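Local atomic coordinates of histidinol dehydrogenase (Elizabethkingia anophelis NUHP1, PDB entry 6AN0), a protein that probably catalyses the two successive NAD-dependent oxidations that turn L-histidinol, by way of L-histidinaldehyde, into L-histidine in the last step of histidine biosynthesis. Residues Gln104-Asn109 against Cys119-Arg124; Ile149-Gln152 against Asn158-Leu161; Ala154-Ile159 against Asp388-Lys393. One frame throughout, in Å; residues are numbered along the deposited sequence.

Read from the N terminus, the three contacts illustrate how one sheet can organise distant parts of a chain. Contact 1 closes before the others open, in series with both: the loop after helix 84-102 is met by strand 117-132 once the chain has passed through the hairpin partner 111-114. That strand runs on to helix 142-154, which contact 2 packs against strand 158-163, closing the short turn between them. Contact 3 starts in this same turn, overlaps contact 2 at N158 and I159, and closes a far longer loop when residues 388-393 arrive 229 residues later. Strand 391-399 then pairs with 117-132; contacts 1 and 3 touch, and both meet the bound histidine.

Contact 1 (Gln104-Asn109 against Cys119-Arg124); sequences QKENKN and CWREAR. With HIS (histidine), chain U.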
loop_
_atom_site.group_PDB
_atom_site.type_symbol
_atom_site.label_atom_id
_atom_site.label_comp_id
_atom_site.label_asym_id
_atom_site.label_seq_id
_atom_site.Cartn_x
_atom_site.Cartn_y
_atom_site.Cartn_z
ATOM N N GLN A 104 -10.741 3.586 -13.606
ATOM C CA GLN A 104 -9.789 2.674 -12.983
ATOM C C GLN A 104 -10.448 1.410 -12.442
ATOM O O GLN A 104 -9.732 0.495 -12.010
ATOM C CB GLN A 104 -9.027 3.411 -11.863
ATOM C CG GLN A 104 -8.251 4.640 -12.389
ATOM C CD GLN A 104 -7.673 5.507 -11.273
ATOM O OE1 GLN A 104 -7.914 5.254 -10.090
ATOM N NE2 GLN A 104 -6.906 6.532 -11.646
ATOM N N LYS A 105 -11.777 1.329 -12.473
ATOM C CA LYS A 105 -12.465 0.122 -12.026
ATOM C C LYS A 105 -12.141 -1.024 -12.975
ATOM O O LYS A 105 -12.143 -0.852 -14.193
ATOM C CB LYS A 105 -13.982 0.346 -11.986
ATOM C CG LYS A 105 -14.427 1.444 -11.020
ATOM C CD LYS A 105 -15.952 1.549 -10.909
ATOM C CE LYS A 105 -16.327 2.559 -9.835
ATOM N NZ LYS A 105 -17.781 2.605 -9.513
ATOM N N GLU A 106 -11.859 -2.192 -12.412
ATOM C CA GLU A 106 -11.488 -3.361 -13.197
ATOM C C GLU A 106 -12.692 -4.265 -13.416
ATOM O O GLU A 106 -13.632 -4.285 -12.616
ATOM C CB GLU A 106 -10.385 -4.151 -12.493
ATOM C CG GLU A 106 -9.093 -3.388 -12.336
ATOM C CD GLU A 106 -8.007 -4.258 -11.753
ATOM O OE1 GLU A 106 -8.080 -4.568 -10.539
ATOM O OE2 GLU A 106 -7.106 -4.662 -12.521
ATOM N N ASN A 107 -12.654 -5.024 -14.505
ATOM C CA ASN A 107 -13.685 -6.017 -14.775
ATOM C C ASN A 107 -13.284 -7.353 -14.168
ATOM O O ASN A 107 -12.101 -7.703 -14.141
ATOM C CB ASN A 107 -13.911 -6.175 -16.279
ATOM C CG ASN A 107 -14.511 -4.938 -16.907
ATOM O OD1 ASN A 107 -15.359 -4.274 -16.308
ATOM N ND2 ASN A 107 -14.070 -4.616 -18.116
ATOM N N LYS A 108 -14.275 -8.088 -13.669
ATOM C CA LYS A 108 -14.024 -9.427 -13.155
ATOM C C LYS A 108 -13.541 -10.320 -14.288
ATOM O O LYS A 108 -14.086 -10.296 -15.395
ATOM C CB LYS A 108 -15.296 -9.998 -12.521
ATOM C CG LYS A 108 -15.195 -11.438 -12.026
ATOM C CD LYS A 108 -16.406 -11.771 -11.159
ATOM C CE LYS A 108 -16.684 -13.255 -11.114
ATOM N NZ LYS A 108 -17.888 -13.532 -10.276
ATOM N N ASN A 109 -12.500 -11.095 -14.014
ATOM C CA ASN A 109 -11.817 -11.864 -15.054
ATOM C C ASN A 109 -11.497 -13.244 -14.485
ATOM O O ASN A 109 -10.491 -13.410 -13.789
ATOM C CB ASN A 109 -10.555 -11.137 -15.506
ATOM C CG ASN A 109 -9.933 -11.762 -16.739
ATOM O OD1 ASN A 109 -10.575 -12.543 -17.436
ATOM N ND2 ASN A 109 -8.678 -11.420 -17.012
ATOM N N CYS A 119 -9.845 -19.098 -10.659
ATOM C CA CYS A 119 -9.390 -18.074 -9.723
ATOM C C CYS A 119 -9.727 -16.688 -10.260
ATOM O O CYS A 119 -9.672 -16.449 -11.463
ATOM C CB CYS A 119 -7.867 -18.139 -9.483
ATOM S SG CYS A 119 -7.216 -19.746 -8.962
ATOM N N TRP A 120 -10.035 -15.755 -9.361
ATOM C CA TRP A 120 -10.275 -14.388 -9.807
ATOM C C TRP A 120 -10.144 -13.462 -8.614
ATOM O O TRP A 120 -9.934 -13.905 -7.482
ATOM C CB TRP A 120 -11.648 -14.240 -10.488
ATOM C CG TRP A 120 -12.862 -14.395 -9.583
ATOM C CD1 TRP A 120 -13.572 -13.395 -8.981
ATOM C CD2 TRP A 120 -13.512 -15.623 -9.223
ATOM N NE1 TRP A 120 -14.620 -13.924 -8.258
ATOM C CE2 TRP A 120 -14.610 -15.287 -8.395
ATOM C CE3 TRP A 120 -13.280 -16.968 -9.524
ATOM C CZ2 TRP A 120 -15.456 -16.254 -7.848
ATOM C CZ3 TRP A 120 -14.131 -17.931 -8.980
ATOM C CH2 TRP A 120 -15.207 -17.563 -8.157
ATOM N N ARG A 121 -10.205 -12.161 -8.891
ATOM C CA ARG A 121 -10.217 -11.153 -7.840
ATOM C C ARG A 121 -11.445 -10.278 -7.990
ATOM O O ARG A 121 -11.956 -10.079 -9.104
ATOM C CB ARG A 121 -8.974 -10.231 -7.871
ATOM C CG ARG A 121 -7.641 -10.902 -7.842
ATOM C CD ARG A 121 -6.550 -9.869 -7.449
ATOM N NE ARG A 121 -6.252 -8.902 -8.510
ATOM C CZ ARG A 121 -5.289 -7.986 -8.420
ATOM N NH1 ARG A 121 -4.565 -7.897 -7.307
ATOM N NH2 ARG A 121 -5.057 -7.149 -9.417
ATOM N N GLU A 122 -11.878 -9.712 -6.858
ATOM C CA GLU A 122 -12.931 -8.710 -6.823
ATOM C C GLU A 122 -12.548 -7.617 -5.839
ATOM O O GLU A 122 -11.971 -7.891 -4.780
ATOM C CB GLU A 122 -14.285 -9.289 -6.406
ATOM C CG GLU A 122 -14.757 -10.447 -7.261
ATOM C CD GLU A 122 -16.201 -10.812 -6.977
ATOM O OE1 GLU A 122 -16.937 -9.969 -6.427
ATOM O OE2 GLU A 122 -16.600 -11.944 -7.310
ATOM N N ALA A 123 -12.919 -6.385 -6.178
ATOM C CA ALA A 123 -12.696 -5.249 -5.297
ATOM C C ALA A 123 -13.829 -5.122 -4.291
ATOM O O ALA A 123 -14.990 -5.413 -4.589
ATOM C CB ALA A 123 -12.590 -3.952 -6.103
ATOM N N ARG A 124 -13.476 -4.675 -3.083
ATOM C CA ARG A 124 -14.443 -4.332 -2.058
ATOM C C ARG A 124 -13.928 -3.052 -1.421
ATOM O O ARG A 124 -12.708 -2.900 -1.245
ATOM C CB ARG A 124 -14.606 -5.425 -0.981
ATOM C CG ARG A 124 -15.204 -6.753 -1.482
ATOM C CD ARG A 124 -16.655 -6.589 -1.914
ATOM N NE ARG A 124 -17.232 -7.886 -2.274
ATOM C CZ ARG A 124 -17.206 -8.417 -3.486
ATOM N NH1 ARG A 124 -16.643 -7.759 -4.487
ATOM N NH2 ARG A 124 -17.747 -9.619 -3.691
HETATM N N HIS U . -13.749 -7.004 -11.087
HETATM C CA HIS U . -13.717 -6.782 -9.653
HETATM C C HIS U . -15.115 -6.741 -9.040
HETATM O O HIS U . -15.353 -6.018 -8.066
HETATM C CB HIS U . -12.967 -5.493 -9.343
HETATM C CG HIS U . -11.512 -5.700 -9.059
HETATM N ND1 HIS U . -10.932 -6.949 -9.032
HETATM C CD2 HIS U . -10.522 -4.819 -8.786
HETATM C CE1 HIS U . -9.647 -6.828 -8.760
HETATM N NE2 HIS U . -9.372 -5.546 -8.613
HETATM O OXT HIS U . -16.029 -7.437 -9.491
HETATM O O HOH W 1 -10.918 -10.549 -11.624
HETATM O O HOH W 2 -9.040 -12.112 -12.000
#
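K108 and E106 of the loop 104-109 face W120, R121 and E122 of the strand 119-124 at a pocket that holds a bound histidine, away from the zinc site. Much of the contact is carried by the lysine. With CG anti to the backbone N (chi1 176°) and the rest of the chain extended, K108 passes over the indole, and its CE lies 3.8 Å from the centroid of the W120 five-membered ring, a CH-pi contact over the face. Beyond it, K108 NZ makes a long salt bridge of 3.6 Å to E122 OE2.

The strand itself holds that carboxylate in place. W120 NE1 donates to E122 OE2 at 3.0 Å, in the ring plane and on the anti lone pair, while R124 NH1 and NH2 both grip E122 OE1 end-on from one face of the carboxylate. Backbone atoms supply two of the ligand's hydrogen bonds: its amino N donates to E106 O at 3.1 Å, and A123 N donates to its carboxylate O at 3.1 Å. Water completes the joint, one molecule accepting from N109 N at 2.9 Å and donating to R121 O at 2.8 Å. The carboxylate of E106 finds its salt-bridge partner in K393.

Around the pocket, the loop leads from helix 84-102 into strand 111-114, which pairs antiparallel with 117-132. On its other edge 117-132 pairs antiparallel with 391-399, where F396 stacks on W120, and R124 bonds to I346 and T343 of the second subunit.

Contact 2 (Ile149-Gln152 against Asn158-Leu161); sequences IPAQ and NITL
I159 meets A151 and Q152 through one arm of its side chain, and following that arm outward shows how a single methyl can touch two residues of a helix. At CB the side chain sets out toward helix 142-154. CG1 stands anti to the carbonyl carbon (chi1 -60°), which directs this branch, and not CG2, at the helix; CG1 comes only to the margin of contact, 4.2 Å from A151 CB. The tip does the real work. CD1 lies 3.7 Å from A151 CB, an apolar methyl-to-methyl approach, and at the same time fits against the side chain of Q152.

The glutamine offers a flat surface. Its chain is bent at chi2 (-73°), so that the amide comes round to the strand side, and I159 CD1 sits above the face of that amide, 3.6 Å from Q152 CD and 3.6 Å from Q152 OE1. The methylene behind the amide adds a looser contact, with Q152 CG 3.9 Å from I159 CD1. The rotation of the amide is governed from outside the pair, since NE2 donates to the backbone O of I182. No hydrogen bond crosses between the two segments; the contact between them is one of packing.

The side chain of I184 also packs on I159, and F390 on A151. Helix 142-154 is the connecting helix of a beta-alpha-beta unit: it links the parallel neighbours 117-132 and 158-163, and the isoleucine lies in the layer between helix and sheet, while I149 on the same helix turns to helix 84-102.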
loop_
_atom_site.group_PDB
_atom_site.type_symbol
_atom_site.label_atom_id
_atom_site.label_comp_id
_atom_site.label_asym_id
_atom_site.label_seq_id
_atom_site.Cartn_x
_atom_site.Cartn_y
_atom_site.Cartn_z
ATOM N N ILE A 149 -13.602 11.982 -3.856
ATOM C CA ILE A 149 -14.274 11.443 -5.042
ATOM C C ILE A 149 -13.932 9.961 -5.218
ATOM O O ILE A 149 -14.852 9.147 -5.420
ATOM C CB ILE A 149 -13.952 12.274 -6.303
ATOM C CG1 ILE A 149 -14.723 13.600 -6.260
ATOM C CG2 ILE A 149 -14.331 11.500 -7.586
ATOM C CD1 ILE A 149 -14.449 14.548 -7.437
ATOM N N PRO A 150 -12.665 9.539 -5.174
ATOM C CA PRO A 150 -12.419 8.098 -5.338
ATOM C C PRO A 150 -12.955 7.273 -4.177
ATOM O O PRO A 150 -13.350 6.117 -4.386
ATOM C CB PRO A 150 -10.887 7.999 -5.462
ATOM C CG PRO A 150 -10.348 9.316 -5.029
ATOM C CD PRO A 150 -11.413 10.321 -5.290
ATOM N N ALA A 151 -12.985 7.830 -2.958
ATOM C CA ALA A 151 -13.642 7.133 -1.856
ATOM C C ALA A 151 -15.101 6.843 -2.182
ATOM O O ALA A 151 -15.600 5.743 -1.918
ATOM C CB ALA A 151 -13.544 7.963 -0.567
ATOM N N GLN A 152 -15.812 7.830 -2.729
ATOM C CA GLN A 152 -17.211 7.613 -3.077
ATOM C C GLN A 152 -17.342 6.588 -4.193
ATOM O O GLN A 152 -18.189 5.692 -4.118
ATOM C CB GLN A 152 -17.874 8.941 -3.468
ATOM C CG GLN A 152 -18.043 9.916 -2.304
ATOM C CD GLN A 152 -19.148 9.509 -1.321
ATOM O OE1 GLN A 152 -19.412 8.319 -1.106
ATOM N NE2 GLN A 152 -19.802 10.506 -0.728
ATOM N N ASN A 158 -18.520 5.025 5.031
ATOM C CA ASN A 158 -18.355 6.006 6.105
ATOM C C ASN A 158 -17.111 6.834 5.795
ATOM O O ASN A 158 -15.981 6.364 5.985
ATOM C CB ASN A 158 -18.221 5.320 7.464
ATOM C CG ASN A 158 -19.411 4.437 7.807
ATOM O OD1 ASN A 158 -20.555 4.765 7.496
ATOM N ND2 ASN A 158 -19.142 3.310 8.467
ATOM N N ILE A 159 -17.306 8.065 5.328
ATOM C CA ILE A 159 -16.192 8.969 5.037
ATOM C C ILE A 159 -16.195 10.085 6.072
ATOM O O ILE A 159 -17.188 10.807 6.214
ATOM C CB ILE A 159 -16.284 9.555 3.622
ATOM C CG1 ILE A 159 -16.262 8.423 2.584
ATOM C CG2 ILE A 159 -15.144 10.575 3.431
ATOM C CD1 ILE A 159 -16.633 8.839 1.169
ATOM N N THR A 160 -15.082 10.233 6.783
ATOM C CA THR A 160 -14.911 11.267 7.790
ATOM C C THR A 160 -13.912 12.287 7.271
ATOM O O THR A 160 -12.917 11.916 6.644
ATOM C CB THR A 160 -14.406 10.655 9.103
ATOM O OG1 THR A 160 -15.500 10.016 9.768
ATOM C CG2 THR A 160 -13.801 11.717 10.019
ATOM N N LEU A 161 -14.179 13.574 7.516
ATOM C CA LEU A 161 -13.218 14.625 7.187
ATOM C C LEU A 161 -12.958 15.461 8.436
ATOM O O LEU A 161 -13.904 15.995 9.023
ATOM C CB LEU A 161 -13.744 15.501 6.046
ATOM C CG LEU A 161 -12.701 16.419 5.404
ATOM C CD1 LEU A 161 -13.084 16.651 3.944
ATOM C CD2 LEU A 161 -12.580 17.745 6.128
#

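Contact 3 (Ala154-Ile159 against Asp388-Lys393); sequences AGCKNI and DSFIKK. With HIS (histidine), chain U; EDO (1,2-ethanediol), chain D.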
loop_
_atom_site.group_PDB
_atom_site.type_symbol
_atom_site.label_atom_id
_atom_site.label_comp_id
_atom_site.label_asym_id
_atom_site.label_seq_id
_atom_site.Cartn_x
_atom_site.Cartn_y
_atom_site.Cartn_z
ATOM N N ALA A 154 -15.396 4.125 -4.942
ATOM C CA ALA A 154 -15.091 2.795 -4.428
ATOM C C ALA A 154 -16.249 2.181 -3.645
ATOM O O ALA A 154 -16.264 0.959 -3.446
ATOM C CB ALA A 154 -13.851 2.858 -3.526
ATOM N N GLY A 155 -17.204 2.989 -3.194
ATOM C CA GLY A 155 -18.286 2.483 -2.366
ATOM C C GLY A 155 -18.017 2.540 -0.879
ATOM O O GLY A 155 -18.685 1.833 -0.114
ATOM N N CYS A 156 -17.054 3.350 -0.446
ATOM C CA CYS A 156 -16.761 3.491 0.979
ATOM C C CYS A 156 -17.960 4.109 1.702
ATOM O O CYS A 156 -18.424 5.189 1.330
ATOM C CB CYS A 156 -15.513 4.357 1.169
ATOM S SG CYS A 156 -14.029 3.722 0.302
ATOM N N LYS A 157 -18.459 3.418 2.731
ATOM C CA LYS A 157 -19.745 3.779 3.324
ATOM C C LYS A 157 -19.637 4.922 4.327
ATOM O O LYS A 157 -20.588 5.701 4.486
ATOM C CB LYS A 157 -20.363 2.557 4.013
ATOM N N ASN A 158 -18.520 5.025 5.031
ATOM C CA ASN A 158 -18.355 6.006 6.105
ATOM C C ASN A 158 -17.111 6.834 5.795
ATOM O O ASN A 158 -15.981 6.364 5.985
ATOM C CB ASN A 158 -18.221 5.320 7.464
ATOM C CG ASN A 158 -19.411 4.437 7.807
ATOM O OD1 ASN A 158 -20.555 4.765 7.496
ATOM N ND2 ASN A 158 -19.142 3.310 8.467
ATOM N N ILE A 159 -17.306 8.065 5.328
ATOM C CA ILE A 159 -16.192 8.969 5.037
ATOM C C ILE A 159 -16.195 10.085 6.072
ATOM O O ILE A 159 -17.188 10.807 6.214
ATOM C CB ILE A 159 -16.284 9.555 3.622
ATOM C CG1 ILE A 159 -16.262 8.423 2.584
ATOM C CG2 ILE A 159 -15.144 10.575 3.431
ATOM C CD1 ILE A 159 -16.633 8.839 1.169
ATOM N N ASP A 388 -7.486 2.470 -6.458
ATOM C CA ASP A 388 -6.840 1.345 -5.775
ATOM C C ASP A 388 -6.604 1.609 -4.291
ATOM O O ASP A 388 -6.502 0.661 -3.500
ATOM C CB ASP A 388 -5.469 1.040 -6.387
ATOM C CG ASP A 388 -5.510 0.786 -7.883
ATOM O OD1 ASP A 388 -6.535 1.060 -8.536
ATOM O OD2 ASP A 388 -4.476 0.321 -8.404
ATOM N N SER A 389 -6.427 2.878 -3.908
ATOM C CA SER A 389 -6.102 3.210 -2.526
ATOM C C SER A 389 -7.271 2.980 -1.582
ATOM O O SER A 389 -7.068 2.953 -0.365
ATOM C CB SER A 389 -5.654 4.680 -2.414
ATOM O OG SER A 389 -4.695 5.002 -3.398
ATOM N N PHE A 390 -8.485 2.836 -2.108
ATOM C CA PHE A 390 -9.686 2.837 -1.286
ATOM C C PHE A 390 -10.365 1.477 -1.227
ATOM O O PHE A 390 -11.462 1.363 -0.663
ATOM C CB PHE A 390 -10.661 3.899 -1.809
ATOM C CG PHE A 390 -10.146 5.311 -1.654
ATOM C CD1 PHE A 390 -10.403 6.031 -0.486
ATOM C CD2 PHE A 390 -9.379 5.897 -2.654
ATOM C CE1 PHE A 390 -9.929 7.326 -0.331
ATOM C CE2 PHE A 390 -8.894 7.188 -2.510
ATOM C CZ PHE A 390 -9.173 7.904 -1.336
ATOM N N ILE A 391 -9.740 0.441 -1.789
ATOM C CA ILE A 391 -10.348 -0.875 -1.907
ATOM C C ILE A 391 -9.382 -1.933 -1.397
ATOM O O ILE A 391 -8.183 -1.696 -1.243
ATOM C CB ILE A 391 -10.742 -1.188 -3.368
ATOM C CG1 ILE A 391 -9.496 -1.128 -4.262
ATOM C CG2 ILE A 391 -11.783 -0.199 -3.845
ATOM C CD1 ILE A 391 -9.720 -1.664 -5.687
ATOM N N LYS A 392 -9.933 -3.119 -1.148
ATOM C CA LYS A 392 -9.177 -4.352 -1.007
ATOM C C LYS A 392 -9.513 -5.227 -2.205
ATOM O O LYS A 392 -10.671 -5.283 -2.626
ATOM C CB LYS A 392 -9.532 -5.095 0.291
ATOM C CG LYS A 392 -9.491 -4.265 1.597
ATOM C CD LYS A 392 -10.861 -3.712 2.004
ATOM C CE LYS A 392 -11.817 -4.816 2.467
ATOM N NZ LYS A 392 -13.126 -4.290 2.977
ATOM N N LYS A 393 -8.505 -5.908 -2.754
ATOM C CA LYS A 393 -8.717 -6.847 -3.852
ATOM C C LYS A 393 -8.692 -8.249 -3.262
ATOM O O LYS A 393 -7.629 -8.753 -2.882
ATOM C CB LYS A 393 -7.666 -6.675 -4.949
ATOM C CG LYS A 393 -7.660 -5.254 -5.549
ATOM C CD LYS A 393 -6.853 -5.179 -6.853
ATOM C CE LYS A 393 -6.850 -3.757 -7.415
ATOM N NZ LYS A 393 -6.086 -3.654 -8.698
HETATM N N HIS U . -13.749 -7.004 -11.087
HETATM C CA HIS U . -13.717 -6.782 -9.653
HETATM C C HIS U . -15.115 -6.741 -9.040
HETATM O O HIS U . -15.353 -6.018 -8.066
HETATM C CB HIS U . -12.967 -5.493 -9.343
HETATM C CG HIS U . -11.512 -5.700 -9.059
HETATM N ND1 HIS U . -10.932 -6.949 -9.032
HETATM C CD2 HIS U . -10.522 -4.819 -8.786
HETATM C CE1 HIS U . -9.647 -6.828 -8.760
HETATM N NE2 HIS U . -9.372 -5.546 -8.613
HETATM O OXT HIS U . -16.029 -7.437 -9.491
HETATM C C1 EDO D . -1.305 5.123 -2.570
HETATM O O1 EDO D . -2.069 4.033 -3.101
HETATM C C2 EDO D . -2.125 5.646 -1.397
HETATM O O2 EDO D . -2.454 4.516 -0.605
#
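A154 and C156 meet F390 and I391 mainly through apolar packing. The methyl of A154 points at the other segment and is shared by two neighbours: A154 CB lies 3.8 Å from F390 CB and 3.7 Å from I391 CG2. The isoleucine can present CG2 because its CG1 takes the place between the backbone N and the carbonyl carbon (chi1 59°), leaving CG2 anti to that carbon. C156 SG rests 4.0 Å from F390 CB and stands obliquely to the phenyl ring. The ring itself leads off to other company, packing on P150 and A151 and stacking with F213.

Backbone shape is the second element. G155 has a positive phi of 91° and forms the Schellman motif that ends helix 142-154; the turn there sets A154 CB and C156 SG against residues 390-391. No hydrogen bond joins the two segments, and it is F390 and K392 that tie the second one to strand 117-132, by backbone bonds to I126 and R124.

Polar groups of residues 388-393 have partners outside the pair of segments. K393, extended beyond CG, passes the NE2 corner of the bound histidine's imidazole, with K393 CD nearest, 3.1 Å from NE2. K393 NZ also forms a salt bridge with D388 of the second subunit, whose carboxylate probably helps to stabilise the lysine's positive charge. S389 OG shares a 2.8 Å hydrogen bond with O1 of an ethanediol, probably from the crystallisation liquor.

The arrangement is that of a beta-alpha-beta crossover at its helix-to-strand turn: a Schellman-capped helix end passes into strand 158-163, and the entry to strand 391-399, antiparallel to 117-132, packs against the turn through F390 and I391.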